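Local atomic coordinates of glucosamine kinase (Streptacidiphilus jiangxiensis, PDB entry 6HWJ), a protein that catalyses the magnesium- and ATP-dependent phosphorylation of D-glucosamine to D-glucosamine 6-phosphate, and acts to a lesser extent on glucose. Residues 75-84 against 124-134. Sequence-based numbering, arbitrary orientation.
Sequences PGDGTAEHLV and VIVGECAVVKW
Helix 79-88 packs on one face of the antiparallel sheet that carries Lys133, a residue inferred to bind ATP, and Ala80 lies where the helix meets hairpin 124-134. Its CB sits among three valines, 3.9 Å from Val124 CG1, 3.9 Å from Val126 CG2 and 4.0 Å from Val132 CG2. The small methyl lets the backbone come close, so that Ala80 CA is 4.0 Å from Trp134 CZ2. One turn on, Leu83 and Val84 divide Val132 between them. Leu83 CD2 meets Val132 CG1 at 3.8 Å and also touches Trp134 CH2 at the far end of the indole, which Leu83 approaches from the opposite direction; Val84 CG2 reaches Val132 CG2 at 3.7 Å. With CG anti to the carbonyl carbon (chi1 -58°), the Trp134 ring projects toward the helix, and one of its faces rests on Val132 CG1 near the rim. The Thr79 side chain crosses that of Trp134 at about a right angle, its CG2 lying near Trp134 CZ2, while its hydroxyl is hydrogen-bonded to His45 and Ser73. Ahead of the helix, Pro75 CG covers Val124 CG2 at 4.1 Å.

The interface between the two segments is thus apolar, and the polar fastening lies beside it: Glu112, on the neighbouring strand 112-115, takes hydrogen bonds from the backbone N of Gly76, of Glu81 and of Gly78, the N-cap residue. In the hairpin, Cys129 and Ala130 both face Val126 in a classic beta bulge. The strands alternate as in a two-faced sheet: the helix covers the side with the valines and Trp134, while the other side carries Ile125, Val131 and Lys133, a helix packed on an antiparallel sheet, consistent with the nucleotide-binding lobe of a kinase.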
loop_
_atom_site.group_PDB
_atom_site.type_symbol
_atom_site.label_atom_id
_atom_site.label_comp_id
_atom_site.label_asym_id
_atom_site.label_seq_id
_atom_site.Cartn_x
_atom_site.Cartn_y
_atom_site.Cartn_z
ATOM N N PRO A 75 8.194 11.870 -19.853
ATOM C CA PRO A 75 6.855 11.840 -20.443
ATOM C C PRO A 75 6.827 12.582 -21.766
ATOM O O PRO A 75 7.339 13.696 -21.885
ATOM C CB PRO A 75 5.988 12.530 -19.381
ATOM C CG PRO A 75 6.698 12.280 -18.108
ATOM C CD PRO A 75 8.167 12.338 -18.455
ATOM N N GLY A 76 6.267 11.939 -22.775
ATOM C CA GLY A 76 6.280 12.458 -24.128
ATOM C C GLY A 76 7.353 11.864 -25.012
ATOM O O GLY A 76 7.280 12.011 -26.242
ATOM N N ASP A 77 8.347 11.197 -24.422
ATOM C CA ASP A 77 9.366 10.531 -25.227
ATOM C C ASP A 77 8.811 9.273 -25.871
ATOM O O ASP A 77 9.321 8.839 -26.917
ATOM C CB ASP A 77 10.592 10.196 -24.368
ATOM C CG ASP A 77 11.486 11.400 -24.115
ATOM O OD1 ASP A 77 11.465 12.380 -24.916
ATOM O OD2 ASP A 77 12.238 11.369 -23.127
ATOM N N GLY A 78 7.783 8.668 -25.263
ATOM C CA GLY A 78 7.148 7.479 -25.801
ATOM C C GLY A 78 7.612 6.153 -25.210
ATOM O O GLY A 78 7.202 5.097 -25.710
ATOM N N THR A 79 8.415 6.167 -24.164
ATOM C CA THR A 79 8.906 4.909 -23.600
ATOM C C THR A 79 7.819 4.184 -22.810
ATOM O O THR A 79 7.719 2.954 -22.877
ATOM C CB THR A 79 10.129 5.166 -22.719
ATOM O OG1 THR A 79 11.153 5.822 -23.476
ATOM C CG2 THR A 79 10.668 3.847 -22.192
ATOM N N ALA A 80 7.009 4.929 -22.056
ATOM C CA ALA A 80 5.862 4.339 -21.374
ATOM C C ALA A 80 4.871 3.797 -22.390
ATOM O O ALA A 80 4.314 2.714 -22.216
ATOM C CB ALA A 80 5.190 5.381 -20.479
ATOM N N GLU A 81 4.646 4.551 -23.463
ATOM C CA GLU A 81 3.861 4.087 -24.595
ATOM C C GLU A 81 4.388 2.778 -25.141
ATOM O O GLU A 81 3.606 1.867 -25.442
ATOM C CB GLU A 81 3.888 5.191 -25.670
ATOM C CG GLU A 81 3.110 4.965 -26.878
ATOM C CD GLU A 81 3.187 6.190 -27.797
ATOM O OE1 GLU A 81 3.568 6.019 -28.973
ATOM O OE2 GLU A 81 2.900 7.310 -27.306
ATOM N N HIS A 82 5.716 2.664 -25.295
ATOM C CA HIS A 82 6.284 1.441 -25.850
ATOM C C HIS A 82 6.204 0.276 -24.866
ATOM O O HIS A 82 6.100 -0.884 -25.282
ATOM C CB HIS A 82 7.728 1.680 -26.278
ATOM C CG HIS A 82 7.842 2.380 -27.598
ATOM N ND1 HIS A 82 7.439 3.690 -27.781
ATOM C CD2 HIS A 82 8.242 1.938 -28.817
ATOM C CE1 HIS A 82 7.610 4.031 -29.047
ATOM N NE2 HIS A 82 8.088 2.983 -29.698
ATOM N N LEU A 83 6.253 0.551 -23.569
ATOM C CA LEU A 83 6.019 -0.523 -22.606
ATOM C C LEU A 83 4.590 -1.048 -22.731
ATOM O O LEU A 83 4.363 -2.263 -22.741
ATOM C CB LEU A 83 6.291 -0.033 -21.190
ATOM C CG LEU A 83 5.980 -1.077 -20.095
ATOM C CD1 LEU A 83 6.977 -2.212 -20.145
ATOM C CD2 LEU A 83 5.979 -0.440 -18.723
ATOM N N VAL A 84 3.623 -0.148 -22.842
ATOM C CA VAL A 84 2.236 -0.571 -23.000
ATOM C C VAL A 84 2.066 -1.374 -24.286
ATOM O O VAL A 84 1.385 -2.400 -24.302
ATOM C CB VAL A 84 1.308 0.646 -22.967
ATOM C CG1 VAL A 84 -0.120 0.235 -23.276
ATOM C CG2 VAL A 84 1.398 1.313 -21.588
ATOM N N VAL A 124 3.294 7.917 -15.335
ATOM C CA VAL A 124 3.034 8.471 -16.655
ATOM C C VAL A 124 1.668 7.978 -17.117
ATOM O O VAL A 124 1.433 6.759 -17.188
ATOM C CB VAL A 124 4.113 8.053 -17.666
ATOM C CG1 VAL A 124 3.823 8.682 -19.038
ATOM C CG2 VAL A 124 5.488 8.485 -17.169
ATOM N N ILE A 125 0.783 8.907 -17.441
ATOM C CA ILE A 125 -0.532 8.568 -17.985
ATOM C C ILE A 125 -0.399 8.342 -19.487
ATOM O O ILE A 125 0.170 9.174 -20.208
ATOM C CB ILE A 125 -1.555 9.675 -17.679
ATOM C CG1 ILE A 125 -1.668 9.904 -16.180
ATOM C CG2 ILE A 125 -2.905 9.304 -18.263
ATOM C CD1 ILE A 125 -2.519 11.106 -15.800
ATOM N N VAL A 126 -0.891 7.208 -19.963
ATOM C CA VAL A 126 -0.805 6.870 -21.381
ATOM C C VAL A 126 -2.212 6.717 -21.934
ATOM O O VAL A 126 -3.084 6.101 -21.303
ATOM C CB VAL A 126 0.027 5.585 -21.601
ATOM C CG1 VAL A 126 0.341 5.402 -23.085
ATOM C CG2 VAL A 126 1.315 5.662 -20.826
ATOM N N GLY A 127 -2.432 7.301 -23.115
ATOM C CA GLY A 127 -3.747 7.266 -23.743
ATOM C C GLY A 127 -4.864 7.867 -22.924
ATOM O O GLY A 127 -6.043 7.607 -23.209
ATOM N N GLU A 128 -4.530 8.669 -21.910
ATOM C CA GLU A 128 -5.515 9.193 -20.961
ATOM C C GLU A 128 -6.412 8.096 -20.395
ATOM O O GLU A 128 -7.534 8.358 -19.966
ATOM C CB GLU A 128 -6.360 10.299 -21.606
ATOM C CG GLU A 128 -5.511 11.512 -22.014
ATOM C CD GLU A 128 -4.748 12.107 -20.844
ATOM O OE1 GLU A 128 -5.300 12.147 -19.726
ATOM O OE2 GLU A 128 -3.590 12.542 -21.041
ATOM N N CYS A 129 -5.910 6.850 -20.375
ATOM C CA CYS A 129 -6.697 5.756 -19.821
ATOM C C CYS A 129 -5.869 4.710 -19.100
ATOM O O CYS A 129 -6.457 3.785 -18.552
ATOM C CB CYS A 129 -7.525 5.092 -20.943
ATOM S SG CYS A 129 -6.548 4.381 -22.277
ATOM N N ALA A 130 -4.553 4.819 -19.048
ATOM C CA ALA A 130 -3.723 3.898 -18.289
ATOM C C ALA A 130 -2.626 4.685 -17.589
ATOM O O ALA A 130 -2.280 5.799 -17.992
ATOM C CB ALA A 130 -3.103 2.812 -19.177
ATOM N N VAL A 131 -2.079 4.087 -16.531
ATOM C CA VAL A 131 -1.018 4.700 -15.736
ATOM C C VAL A 131 0.145 3.719 -15.675
ATOM O O VAL A 131 -0.016 2.583 -15.201
ATOM C CB VAL A 131 -1.475 5.047 -14.315
ATOM C CG1 VAL A 131 -0.350 5.756 -13.567
ATOM C CG2 VAL A 131 -2.735 5.888 -14.359
ATOM N N VAL A 132 1.298 4.148 -16.151
ATOM C CA VAL A 132 2.535 3.401 -16.058
ATOM C C VAL A 132 3.304 3.961 -14.869
ATOM O O VAL A 132 3.571 5.170 -14.800
ATOM C CB VAL A 132 3.374 3.522 -17.335
ATOM C CG1 VAL A 132 4.743 2.832 -17.134
ATOM C CG2 VAL A 132 2.634 2.960 -18.529
ATOM N N LYS A 133 3.665 3.091 -13.946
ATOM C CA LYS A 133 4.414 3.465 -12.747
ATOM C C LYS A 133 5.742 2.734 -12.817
ATOM O O LYS A 133 5.762 1.498 -12.726
ATOM C CB LYS A 133 3.648 3.094 -11.485
ATOM C CG LYS A 133 4.369 3.466 -10.195
ATOM C CD LYS A 133 3.498 3.138 -8.984
ATOM C CE LYS A 133 4.161 3.576 -7.681
ATOM N NZ LYS A 133 3.384 3.132 -6.486
ATOM N N TRP A 134 6.827 3.492 -12.993
ATOM C CA TRP A 134 8.166 2.940 -12.970
ATOM C C TRP A 134 8.654 2.804 -11.533
ATOM O O TRP A 134 8.604 3.766 -10.761
ATOM C CB TRP A 134 9.154 3.843 -13.715
ATOM C CG TRP A 134 8.828 4.107 -15.144
ATOM C CD1 TRP A 134 8.320 5.268 -15.663
ATOM C CD2 TRP A 134 8.979 3.206 -16.233
ATOM N NE1 TRP A 134 8.158 5.135 -17.021
ATOM C CE2 TRP A 134 8.552 3.881 -17.397
ATOM C CE3 TRP A 134 9.446 1.897 -16.345
ATOM C CZ2 TRP A 134 8.566 3.284 -18.648
ATOM C CZ3 TRP A 134 9.466 1.303 -17.588
ATOM C CH2 TRP A 134 9.026 2.000 -18.734
#